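Local coordinates for sterol carrier protein 2 (PDB 2CX7) that probably binds and carries sterols or other lipids, as a small protein of the SCP-2 sterol transfer family, at residues A[7-12]-A[63-68]; A[43-48]-A[78-83]; A[92-97]-A[114-119]. All blocks are in the same frame, centred on the assembly; numbering follows the deposited sequence.

Contact 1 of 3, residues A[7-12]-A[63-68]; sequences AWAQAY and AKAVEG
The first helix, through residues 7-12, runs nearly antiparallel to strand segment 63-67, with 157° between their directions and the axes 6.7 Å apart at closest approach. The backbones come nearest at Ala9 and Lys64, whose CA atoms are 5.5 Å apart. Three alanine methyls carry the contact. Ala9 CB is directed at the strand and sits over the Lys64-Ala65 peptide, 4.0 Å from Ala65 N. Ala9 CB fits between two methyls from alternate strand positions, 4.2 Å from Ala63 CB and 4.5 Å from Ala65 CB. Ala63 CB in turn presses against the helix backbone, 3.4 Å from Ala9 O. The lysine chain of Lys64 leaves from the other face of the strand.

Trp8 and Tyr12 are buried beside this line. Having CG anti to the backbone N (chi1 -177°) sets the Tyr12 ring beside Trp8, whose CH2 lies 3.7 Å above the tyrosine plane, toward its rim. Tyr12 OH bonds to Leu122 O, and Val51 and Leu53 of the adjacent strand 49-56 extend the apolar surface under the helix.

No hydrogen bond joins the two segments, although Glu6 of the same helix accepts from Ala65 N. Methyl-sized side chains let the helix lie very close to this outermost strand, a closeness that suits the Cys13-Cys60 disulfide linking the same two elements.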
ATOM      1  N   ALA A   7      -9.564  -4.929  -9.765  1.00 27.81           N
ATOM      2  CA  ALA A   7      -9.184  -4.195 -10.962  1.00 29.91           C
ATOM      3  C   ALA A   7      -8.143  -3.129 -10.621  1.00 28.26           C
ATOM      4  O   ALA A   7      -7.200  -2.898 -11.378  1.00 24.35           O
ATOM      5  CB  ALA A   7     -10.414  -3.547 -11.594  1.00 32.37           C
ATOM      6  N   TRP A   8      -8.319  -2.487  -9.471  1.00 23.63           N
ATOM      7  CA  TRP A   8      -7.396  -1.445  -9.031  1.00 25.84           C
ATOM      8  C   TRP A   8      -6.045  -2.080  -8.713  1.00 23.22           C
ATOM      9  O   TRP A   8      -5.001  -1.609  -9.164  1.00 25.12           O
ATOM     10  CB  TRP A   8      -7.943  -0.747  -7.779  1.00 23.14           C
ATOM     11  CG  TRP A   8      -7.208   0.509  -7.435  1.00 24.70           C
ATOM     12  CD1 TRP A   8      -7.424   1.752  -7.955  1.00 23.87           C
ATOM     13  CD2 TRP A   8      -6.098   0.637  -6.538  1.00 26.89           C
ATOM     14  NE1 TRP A   8      -6.517   2.647  -7.438  1.00 29.25           N
ATOM     15  CE2 TRP A   8      -5.690   1.987  -6.567  1.00 23.71           C
ATOM     16  CE3 TRP A   8      -5.404  -0.261  -5.716  1.00 22.22           C
ATOM     17  CZ2 TRP A   8      -4.619   2.466  -5.805  1.00 30.39           C
ATOM     18  CZ3 TRP A   8      -4.338   0.214  -4.957  1.00 26.95           C
ATOM     19  CH2 TRP A   8      -3.956   1.565  -5.006  1.00 27.40           C
ATOM     20  N   ALA A   9      -6.077  -3.157  -7.940  1.00 23.77           N
ATOM     21  CA  ALA A   9      -4.858  -3.864  -7.556  1.00 24.51           C
ATOM     22  C   ALA A   9      -4.017  -4.231  -8.773  1.00 28.00           C
ATOM     23  O   ALA A   9      -2.794  -4.063  -8.763  1.00 22.69           O
ATOM     24  CB  ALA A   9      -5.204  -5.111  -6.778  1.00 18.77           C
ATOM     25  N   GLN A  10      -4.675  -4.749  -9.809  1.00 24.60           N
ATOM     26  CA  GLN A  10      -3.984  -5.133 -11.034  1.00 24.65           C
ATOM     27  C   GLN A  10      -3.409  -3.920 -11.743  1.00 22.60           C
ATOM     28  O   GLN A  10      -2.276  -3.950 -12.216  1.00 20.11           O
ATOM     29  CB  GLN A  10      -4.938  -5.851 -11.991  1.00 26.81           C
ATOM     30  CG  GLN A  10      -5.397  -7.219 -11.527  1.00 35.68           C
ATOM     31  CD  GLN A  10      -6.324  -7.868 -12.539  1.00 44.27           C
ATOM     32  OE1 GLN A  10      -5.966  -8.031 -13.706  1.00 48.55           O
ATOM     33  NE2 GLN A  10      -7.523  -8.237 -12.099  1.00 46.54           N
ATOM     34  N   ALA A  11      -4.194  -2.852 -11.822  1.00 21.45           N
ATOM     35  CA  ALA A  11      -3.740  -1.642 -12.489  1.00 21.56           C
ATOM     36  C   ALA A  11      -2.580  -1.011 -11.727  1.00 19.82           C
ATOM     37  O   ALA A  11      -1.701  -0.394 -12.322  1.00 20.19           O
ATOM     38  CB  ALA A  11      -4.889  -0.641 -12.613  1.00 25.36           C
ATOM     39  N   TYR A  12      -2.595  -1.168 -10.405  1.00 16.88           N
ATOM     40  CA  TYR A  12      -1.551  -0.604  -9.550  1.00 19.37           C
ATOM     41  C   TYR A  12      -0.231  -1.350  -9.758  1.00 18.23           C
ATOM     42  O   TYR A  12       0.821  -0.732  -9.907  1.00 19.82           O
ATOM     43  CB  TYR A  12      -2.001  -0.687  -8.093  1.00 19.75           C
ATOM     44  CG  TYR A  12      -1.058  -0.084  -7.077  1.00 15.14           C
ATOM     45  CD1 TYR A  12      -0.268   1.025  -7.389  1.00 13.19           C
ATOM     46  CD2 TYR A  12      -1.028  -0.569  -5.770  1.00 21.58           C
ATOM     47  CE1 TYR A  12       0.521   1.641  -6.418  1.00 13.06           C
ATOM     48  CE2 TYR A  12      -0.249   0.036  -4.795  1.00 20.32           C
ATOM     49  CZ  TYR A  12       0.518   1.141  -5.121  1.00 20.08           C
ATOM     50  OH  TYR A  12       1.240   1.768  -4.135  1.00 19.38           O
ATOM     51  N   ALA A  63      -0.199  -8.648  -7.602  1.00 26.39           N
ATOM     52  CA  ALA A  63      -1.016  -7.927  -6.638  1.00 23.96           C
ATOM     53  C   ALA A  63      -2.361  -8.633  -6.548  1.00 28.10           C
ATOM     54  O   ALA A  63      -2.687  -9.470  -7.386  1.00 31.61           O
ATOM     55  CB  ALA A  63      -1.199  -6.495  -7.086  1.00 22.26           C
ATOM     56  N   LYS A  64      -3.136  -8.310  -5.526  1.00 23.90           N
ATOM     57  CA  LYS A  64      -4.442  -8.929  -5.375  1.00 27.69           C
ATOM     58  C   LYS A  64      -5.221  -8.218  -4.291  1.00 29.98           C
ATOM     59  O   LYS A  64      -4.648  -7.763  -3.298  1.00 26.32           O
ATOM     60  CB  LYS A  64      -4.300 -10.408  -5.007  1.00 28.56           C
ATOM     61  CG  LYS A  64      -3.624 -10.652  -3.670  1.00 30.39           C
ATOM     62  CD  LYS A  64      -3.578 -12.128  -3.341  1.00 36.11           C
ATOM     63  CE  LYS A  64      -2.868 -12.368  -2.027  1.00 39.71           C
ATOM     64  NZ  LYS A  64      -2.787 -13.815  -1.705  1.00 43.12           N
ATOM     65  N   ALA A  65      -6.525  -8.100  -4.507  1.00 26.80           N
ATOM     66  CA  ALA A  65      -7.400  -7.483  -3.526  1.00 26.13           C
ATOM     67  C   ALA A  65      -7.979  -8.661  -2.766  1.00 29.36           C
ATOM     68  O   ALA A  65      -8.410  -9.659  -3.362  1.00 25.77           O
ATOM     69  CB  ALA A  65      -8.505  -6.691  -4.211  1.00 27.11           C
ATOM     70  N   VAL A  66      -7.966  -8.563  -1.446  1.00 25.93           N
ATOM     71  CA  VAL A  66      -8.481  -9.629  -0.622  1.00 28.23           C
ATOM     72  C   VAL A  66      -9.493  -9.097   0.374  1.00 31.27           C
ATOM     73  O   VAL A  66      -9.289  -8.052   0.996  1.00 23.14           O
ATOM     74  CB  VAL A  66      -7.345 -10.337   0.146  1.00 29.45           C
ATOM     75  CG1 VAL A  66      -7.915 -11.427   1.044  1.00 32.64           C
ATOM     76  CG2 VAL A  66      -6.354 -10.931  -0.837  1.00 35.35           C
ATOM     77  N   GLU A  67     -10.599  -9.817   0.494  1.00 29.04           N
ATOM     78  CA  GLU A  67     -11.643  -9.459   1.430  1.00 34.54           C
ATOM     79  C   GLU A  67     -11.190 -10.006   2.778  1.00 30.59           C
ATOM     80  O   GLU A  67     -10.683 -11.124   2.857  1.00 32.16           O
ATOM     81  CB  GLU A  67     -12.959 -10.107   1.006  1.00 36.81           C
ATOM     82  CG  GLU A  67     -14.106  -9.899   1.970  1.00 41.04           C
ATOM     83  CD  GLU A  67     -15.369 -10.595   1.503  1.00 47.10           C
ATOM     84  OE1 GLU A  67     -15.317 -11.822   1.258  1.00 50.06           O
ATOM     85  OE2 GLU A  67     -16.411  -9.918   1.377  1.00 51.40           O
ATOM     86  N   GLY A  68     -11.348  -9.210   3.830  1.00 29.89           N
ATOM     87  CA  GLY A  68     -10.947  -9.646   5.155  1.00 28.08           C
ATOM     88  C   GLY A  68      -9.465  -9.460   5.424  1.00 33.23           C
ATOM     89  O   GLY A  68      -8.814  -8.605   4.818  1.00 31.33           O
TER

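Contact 2 of 3, residues A[43-48]-A[78-83]; sequences AGFPKG and ADLATW
Leu80 pushes its CD2 methyl against the CB of Ala43, and the 3.4 Å between Leu80 CD2 and Ala43 CB is tighter than an ordinary van der Waals contact. Leu80 CD2 also lies at the edge of the Phe45 ring, near its plane, 4.4 Å from Phe45 CE1. With CG anti to the backbone N (chi1 177°), the leucine chain reaches out from the first turn of helix 80-86 to the loop, where CD2 alone does the touching. Within the loop segment, Ala43 O lies 3.8 Å above one face of the Phe45 ring, toward the rim.

The interface is small and apolar, without a hydrogen bond between the segments. Asp79, at the N-cap position, makes no capping bond and instead forms a salt bridge with Arg38, while Trp83 NE1 donates to Ala36 O, tying the helix to strand 32-37.

On the loop side, Gly44 and Phe45 together face Asp40 in a G1 beta bulge, with Gly44 at a positive phi of 86°. A type I turn from Phe45 to Gly48 follows. Bulge and turn belong to the connection between the antiparallel neighbours 32-37 and 49-56, a connection that meets the start of helix 80-86 through Ala43 and Phe45.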
ATOM      1  N   ALA A  43     -19.230   1.461   4.077  1.00 16.17           N
ATOM      2  CA  ALA A  43     -18.496   1.622   2.829  1.00 17.83           C
ATOM      3  C   ALA A  43     -18.523   0.373   1.957  1.00 15.67           C
ATOM      4  O   ALA A  43     -17.882   0.336   0.910  1.00 20.92           O
ATOM      5  CB  ALA A  43     -17.048   2.012   3.126  1.00 18.11           C
ATOM      6  N   GLY A  44     -19.247  -0.652   2.391  1.00 17.22           N
ATOM      7  CA  GLY A  44     -19.333  -1.874   1.606  1.00 18.04           C
ATOM      8  C   GLY A  44     -18.209  -2.866   1.856  1.00 16.06           C
ATOM      9  O   GLY A  44     -18.001  -3.798   1.073  1.00 15.59           O
ATOM     10  N   PHE A  45     -17.478  -2.666   2.947  1.00 14.07           N
ATOM     11  CA  PHE A  45     -16.369  -3.554   3.300  1.00 11.01           C
ATOM     12  C   PHE A  45     -16.611  -4.040   4.728  1.00 12.43           C
ATOM     13  O   PHE A  45     -15.835  -3.739   5.628  1.00 16.12           O
ATOM     14  CB  PHE A  45     -15.050  -2.775   3.229  1.00 15.68           C
ATOM     15  CG  PHE A  45     -14.702  -2.293   1.842  1.00 16.70           C
ATOM     16  CD1 PHE A  45     -14.373  -0.962   1.620  1.00 19.78           C
ATOM     17  CD2 PHE A  45     -14.674  -3.183   0.768  1.00 22.38           C
ATOM     18  CE1 PHE A  45     -14.015  -0.520   0.337  1.00 18.16           C
ATOM     19  CE2 PHE A  45     -14.321  -2.755  -0.511  1.00 22.16           C
ATOM     20  CZ  PHE A  45     -13.990  -1.421  -0.723  1.00 21.91           C
ATOM     21  N   PRO A  46     -17.685  -4.821   4.947  1.00 12.83           N
ATOM     22  CA  PRO A  46     -18.009  -5.323   6.287  1.00 13.66           C
ATOM     23  C   PRO A  46     -16.945  -6.139   7.004  1.00 11.55           C
ATOM     24  O   PRO A  46     -16.922  -6.171   8.239  1.00 16.49           O
ATOM     25  CB  PRO A  46     -19.301  -6.114   6.061  1.00 15.30           C
ATOM     26  CG  PRO A  46     -19.157  -6.606   4.661  1.00 18.18           C
ATOM     27  CD  PRO A  46     -18.594  -5.395   3.942  1.00 17.29           C
ATOM     28  N   LYS A  47     -16.062  -6.781   6.247  1.00 14.07           N
ATOM     29  CA  LYS A  47     -15.000  -7.590   6.852  1.00 14.48           C
ATOM     30  C   LYS A  47     -13.631  -6.964   6.675  1.00 14.19           C
ATOM     31  O   LYS A  47     -12.618  -7.553   7.055  1.00 17.04           O
ATOM     32  CB  LYS A  47     -14.964  -8.976   6.215  1.00 16.28           C
ATOM     33  CG  LYS A  47     -16.266  -9.735   6.320  1.00 18.61           C
ATOM     34  CD  LYS A  47     -16.097 -11.122   5.758  1.00 28.55           C
ATOM     35  CE  LYS A  47     -17.409 -11.878   5.749  1.00 29.79           C
ATOM     36  NZ  LYS A  47     -17.194 -13.256   5.225  1.00 26.28           N
ATOM     37  N   GLY A  48     -13.597  -5.778   6.090  1.00 14.44           N
ATOM     38  CA  GLY A  48     -12.325  -5.131   5.831  1.00 15.66           C
ATOM     39  C   GLY A  48     -11.879  -5.619   4.466  1.00 15.81           C
ATOM     40  O   GLY A  48     -12.498  -6.525   3.888  1.00 18.55           O
ATOM     41  N   ALA A  78      -5.467   0.901   8.173  1.00 10.09           N
ATOM     42  CA  ALA A  78      -6.041   2.221   8.397  1.00 10.20           C
ATOM     43  C   ALA A  78      -7.523   2.238   8.066  1.00 13.17           C
ATOM     44  O   ALA A  78      -8.045   1.306   7.436  1.00 13.93           O
ATOM     45  CB  ALA A  78      -5.306   3.256   7.539  1.00 10.02           C
ATOM     46  N   ASP A  79      -8.200   3.291   8.516  1.00 14.32           N
ATOM     47  CA  ASP A  79      -9.617   3.475   8.217  1.00 16.34           C
ATOM     48  C   ASP A  79      -9.675   3.840   6.735  1.00 16.47           C
ATOM     49  O   ASP A  79      -8.751   4.470   6.214  1.00 14.84           O
ATOM     50  CB  ASP A  79     -10.193   4.645   9.015  1.00 19.54           C
ATOM     51  CG  ASP A  79     -10.609   4.261  10.419  1.00 23.08           C
ATOM     52  OD1 ASP A  79     -10.092   3.259  10.943  1.00 19.36           O
ATOM     53  OD2 ASP A  79     -11.453   4.985  11.003  1.00 27.47           O
ATOM     54  N   LEU A  80     -10.756   3.462   6.061  1.00 10.57           N
ATOM     55  CA  LEU A  80     -10.903   3.775   4.643  1.00 11.85           C
ATOM     56  C   LEU A  80     -10.656   5.256   4.359  1.00 10.05           C
ATOM     57  O   LEU A  80      -9.928   5.604   3.424  1.00 14.50           O
ATOM     58  CB  LEU A  80     -12.305   3.407   4.150  1.00 15.48           C
ATOM     59  CG  LEU A  80     -12.581   3.773   2.687  1.00 13.96           C
ATOM     60  CD1 LEU A  80     -11.550   3.093   1.797  1.00 21.92           C
ATOM     61  CD2 LEU A  80     -14.000   3.385   2.306  1.00 17.62           C
ATOM     62  N   ALA A  81     -11.249   6.124   5.174  1.00 14.11           N
ATOM     63  CA  ALA A  81     -11.109   7.565   4.986  1.00 18.84           C
ATOM     64  C   ALA A  81      -9.656   8.004   4.945  1.00 15.64           C
ATOM     65  O   ALA A  81      -9.280   8.872   4.149  1.00 14.66           O
ATOM     66  CB  ALA A  81     -11.841   8.314   6.081  1.00 18.11           C
ATOM     67  N   THR A  82      -8.840   7.406   5.810  1.00 12.07           N
ATOM     68  CA  THR A  82      -7.424   7.721   5.860  1.00 11.47           C
ATOM     69  C   THR A  82      -6.760   7.295   4.563  1.00 13.88           C
ATOM     70  O   THR A  82      -6.011   8.072   3.959  1.00 15.36           O
ATOM     71  CB  THR A  82      -6.744   7.009   7.040  1.00 12.98           C
ATOM     72  OG1 THR A  82      -7.389   7.414   8.250  1.00 15.98           O
ATOM     73  CG2 THR A  82      -5.271   7.383   7.118  1.00 14.64           C
ATOM     74  N   TRP A  83      -7.033   6.070   4.121  1.00 10.23           N
ATOM     75  CA  TRP A  83      -6.440   5.598   2.871  1.00 13.07           C
ATOM     76  C   TRP A  83      -6.869   6.479   1.703  1.00 16.28           C
ATOM     77  O   TRP A  83      -6.073   6.751   0.807  1.00 15.63           O
ATOM     78  CB  TRP A  83      -6.824   4.140   2.586  1.00 12.28           C
ATOM     79  CG  TRP A  83      -5.946   3.128   3.273  1.00 16.31           C
ATOM     80  CD1 TRP A  83      -6.346   2.140   4.134  1.00 16.13           C
ATOM     81  CD2 TRP A  83      -4.528   3.005   3.156  1.00 16.64           C
ATOM     82  NE1 TRP A  83      -5.262   1.417   4.559  1.00 15.35           N
ATOM     83  CE2 TRP A  83      -4.132   1.923   3.973  1.00 16.31           C
ATOM     84  CE3 TRP A  83      -3.547   3.705   2.438  1.00 16.62           C
ATOM     85  CZ2 TRP A  83      -2.800   1.525   4.092  1.00 15.84           C
ATOM     86  CZ3 TRP A  83      -2.219   3.307   2.560  1.00 18.64           C
ATOM     87  CH2 TRP A  83      -1.860   2.226   3.382  1.00 19.10           C
TER

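Contact 3 of 3, residues A[92-97]-A[114-119]; sequences EPLSAL and PYAQAA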
ATOM      1  N   GLU A  92       0.217  13.203   3.719  1.00 18.45           N
ATOM      2  CA  GLU A  92       1.577  12.729   3.460  1.00 17.49           C
ATOM      3  C   GLU A  92       1.772  11.401   4.204  1.00 16.02           C
ATOM      4  O   GLU A  92       1.556  11.320   5.409  1.00 16.23           O
ATOM      5  CB  GLU A  92       2.572  13.806   3.918  1.00 19.32           C
ATOM      6  CG  GLU A  92       3.988  13.643   3.391  1.00 20.03           C
ATOM      7  CD  GLU A  92       4.770  12.594   4.148  1.00 17.48           C
ATOM      8  OE1 GLU A  92       4.881  12.723   5.383  1.00 21.29           O
ATOM      9  OE2 GLU A  92       5.273  11.646   3.513  1.00 20.63           O
ATOM     10  N   PRO A  93       2.193  10.341   3.491  1.00 16.49           N
ATOM     11  CA  PRO A  93       2.383   9.024   4.116  1.00 12.65           C
ATOM     12  C   PRO A  93       3.390   8.816   5.247  1.00 15.05           C
ATOM     13  O   PRO A  93       3.086   8.126   6.220  1.00 12.55           O
ATOM     14  CB  PRO A  93       2.650   8.109   2.919  1.00 15.87           C
ATOM     15  CG  PRO A  93       3.312   9.011   1.927  1.00 14.59           C
ATOM     16  CD  PRO A  93       2.504  10.291   2.046  1.00 14.06           C
ATOM     17  N   LEU A  94       4.581   9.391   5.146  1.00 12.92           N
ATOM     18  CA  LEU A  94       5.559   9.172   6.211  1.00 12.03           C
ATOM     19  C   LEU A  94       5.063   9.721   7.544  1.00 14.40           C
ATOM     20  O   LEU A  94       5.166   9.056   8.574  1.00 12.73           O
ATOM     21  CB  LEU A  94       6.901   9.802   5.828  1.00 18.20           C
ATOM     22  CG  LEU A  94       7.512   9.212   4.551  1.00 17.51           C
ATOM     23  CD1 LEU A  94       8.878   9.846   4.310  1.00 17.84           C
ATOM     24  CD2 LEU A  94       7.648   7.706   4.683  1.00 19.78           C
ATOM     25  N   SER A  95       4.527  10.937   7.529  1.00 13.65           N
ATOM     26  CA  SER A  95       4.013  11.526   8.760  1.00 14.75           C
ATOM     27  C   SER A  95       2.785  10.769   9.251  1.00 11.62           C
ATOM     28  O   SER A  95       2.580  10.640  10.442  1.00 10.91           O
ATOM     29  CB  SER A  95       3.675  13.002   8.545  1.00 19.46           C
ATOM     30  OG  SER A  95       4.869  13.768   8.557  1.00 23.82           O
ATOM     31  N   ALA A  96       1.963  10.276   8.329  1.00 15.05           N
ATOM     32  CA  ALA A  96       0.770   9.530   8.722  1.00 15.21           C
ATOM     33  C   ALA A  96       1.181   8.255   9.443  1.00 11.70           C
ATOM     34  O   ALA A  96       0.541   7.842  10.411  1.00 13.23           O
ATOM     35  CB  ALA A  96      -0.064   9.183   7.497  1.00 14.04           C
ATOM     36  N   LEU A  97       2.250   7.623   8.967  1.00 10.81           N
ATOM     37  CA  LEU A  97       2.723   6.386   9.592  1.00 12.75           C
ATOM     38  C   LEU A  97       3.295   6.690  10.978  1.00 15.23           C
ATOM     39  O   LEU A  97       3.069   5.947  11.940  1.00 15.87           O
ATOM     40  CB  LEU A  97       3.795   5.734   8.709  1.00 16.43           C
ATOM     41  CG  LEU A  97       4.123   4.269   9.003  1.00 25.25           C
ATOM     42  CD1 LEU A  97       2.907   3.405   8.716  1.00 17.70           C
ATOM     43  CD2 LEU A  97       5.295   3.830   8.135  1.00 28.26           C
ATOM     44  N   PRO A 114      14.684   2.603   6.221  1.00 23.14           N
ATOM     45  CA  PRO A 114      15.632   2.744   5.109  1.00 21.34           C
ATOM     46  C   PRO A 114      14.972   2.835   3.733  1.00 19.52           C
ATOM     47  O   PRO A 114      15.599   3.276   2.774  1.00 20.02           O
ATOM     48  CB  PRO A 114      16.502   1.490   5.233  1.00 25.22           C
ATOM     49  CG  PRO A 114      16.478   1.216   6.714  1.00 29.43           C
ATOM     50  CD  PRO A 114      15.017   1.424   7.042  1.00 27.43           C
ATOM     51  N   TYR A 115      13.711   2.418   3.643  1.00 15.99           N
ATOM     52  CA  TYR A 115      12.991   2.448   2.371  1.00 17.17           C
ATOM     53  C   TYR A 115      11.938   3.535   2.271  1.00 17.02           C
ATOM     54  O   TYR A 115      10.947   3.383   1.561  1.00 17.12           O
ATOM     55  CB  TYR A 115      12.328   1.101   2.111  1.00 18.84           C
ATOM     56  CG  TYR A 115      13.322  -0.022   2.012  1.00 18.53           C
ATOM     57  CD1 TYR A 115      13.594  -0.840   3.112  1.00 19.43           C
ATOM     58  CD2 TYR A 115      14.012  -0.257   0.822  1.00 19.11           C
ATOM     59  CE1 TYR A 115      14.526  -1.866   3.019  1.00 21.30           C
ATOM     60  CE2 TYR A 115      14.949  -1.277   0.721  1.00 17.12           C
ATOM     61  CZ  TYR A 115      15.197  -2.077   1.826  1.00 20.83           C
ATOM     62  OH  TYR A 115      16.115  -3.098   1.729  1.00 27.52           O
ATOM     63  N   ALA A 116      12.161   4.633   2.980  1.00 18.13           N
ATOM     64  CA  ALA A 116      11.229   5.754   2.973  1.00 19.44           C
ATOM     65  C   ALA A 116      10.930   6.273   1.560  1.00 16.42           C
ATOM     66  O   ALA A 116       9.789   6.609   1.244  1.00 14.89           O
ATOM     67  CB  ALA A 116      11.781   6.886   3.855  1.00 15.39           C
ATOM     68  N   GLN A 117      11.943   6.332   0.700  1.00 16.71           N
ATOM     69  CA  GLN A 117      11.720   6.824  -0.646  1.00 16.65           C
ATOM     70  C   GLN A 117      10.825   5.865  -1.443  1.00 15.47           C
ATOM     71  O   GLN A 117       9.978   6.296  -2.225  1.00 14.06           O
ATOM     72  CB  GLN A 117      13.056   7.015  -1.360  1.00 20.67           C
ATOM     73  CG  GLN A 117      12.937   7.746  -2.683  1.00 29.67           C
ATOM     74  CD  GLN A 117      14.281   7.926  -3.357  1.00 38.01           C
ATOM     75  OE1 GLN A 117      14.998   6.953  -3.601  1.00 37.69           O
ATOM     76  NE2 GLN A 117      14.632   9.173  -3.662  1.00 40.76           N
ATOM     77  N   ALA A 118      11.026   4.566  -1.255  1.00 16.92           N
ATOM     78  CA  ALA A 118      10.212   3.577  -1.954  1.00 18.17           C
ATOM     79  C   ALA A 118       8.760   3.758  -1.504  1.00 19.57           C
ATOM     80  O   ALA A 118       7.833   3.667  -2.313  1.00 18.96           O
ATOM     81  CB  ALA A 118      10.697   2.151  -1.626  1.00 17.47           C
ATOM     82  N   ALA A 119       8.568   4.025  -0.213  1.00 15.76           N
ATOM     83  CA  ALA A 119       7.227   4.224   0.330  1.00 17.48           C
ATOM     84  C   ALA A 119       6.594   5.466  -0.302  1.00 12.71           C
ATOM     85  O   ALA A 119       5.426   5.452  -0.703  1.00 13.91           O
ATOM     86  CB  ALA A 119       7.289   4.370   1.856  1.00 15.19           C
TER
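Glu92 OE1 takes the backbone N-H of Ser95 at 2.8 Å, a fairly straight bond (159° at the hydrogen) that closes the start of helix 93-99 just where Leu94 reaches across to helix 116-127. The amide comes in on the syn side of the carboxylate, somewhat out of its plane. The second oxygen, Glu92 OE2, is met from above the carboxylate plane, 44° out of it, by Leu94 N at 2.9 Å. Folded back over the first turn in this way, one side chain satisfies two amides of the helix start, and Glu92 is thus a side-chain N-cap. The amides of the helix end would be expected to stabilise its negative charge.

The contact itself is apolar. Leu94 leaves its helix at a slant to the partner, and only its branched tip arrives. With CG beside the backbone N and anti to the carbonyl carbon (chi1 -61°), the two methyls are shared between residues one turn apart: Leu94 CD1 lies 4.2 Å from Ala116 CB, and Leu94 CD2 4.4 Å from Ala119 CB. Leu94 CD2 also rests near the backbone, 4.2 Å from Ala116 O. Small alanines thus form a shallow surface for a forked leucine, with no hydrogen bond between the segments.

Further along helix 116-127, Gln120 touches Leu94 and Val123 touches Pro93, so the packing continues past the first turn. At the N-cap of that helix the Tyr115 ring meets Trp29 edge-to-face, and Ala118 packs on Ala26. Within helix 93-99, Ala96 and Leu97 pack on Leu102, the residue immediately before strand 103-106.

How the contacts relate
Contacts 1 and 2 adjoin, their centres 14 Å apart: Gly68 N lies 2.9 Å from Gly48 O, a probable hydrogen bond where strands 59-67 and 49-56 meet the loop. Their segments alternate along the chain. Contact 3 follows both in sequence, its centre about 21 Å from each of theirs and its nearest atoms about 7 Å from contact 1 and 6 Å from contact 2. It lies across the chain's centre from contact 1, yet helix 116-127 reaches both. Contact 1 sets a helix on the outermost strand, contact 2 a loop against a helix start and contact 3 two helices together, in a fold consistent with an SCP-2 lipid carrier.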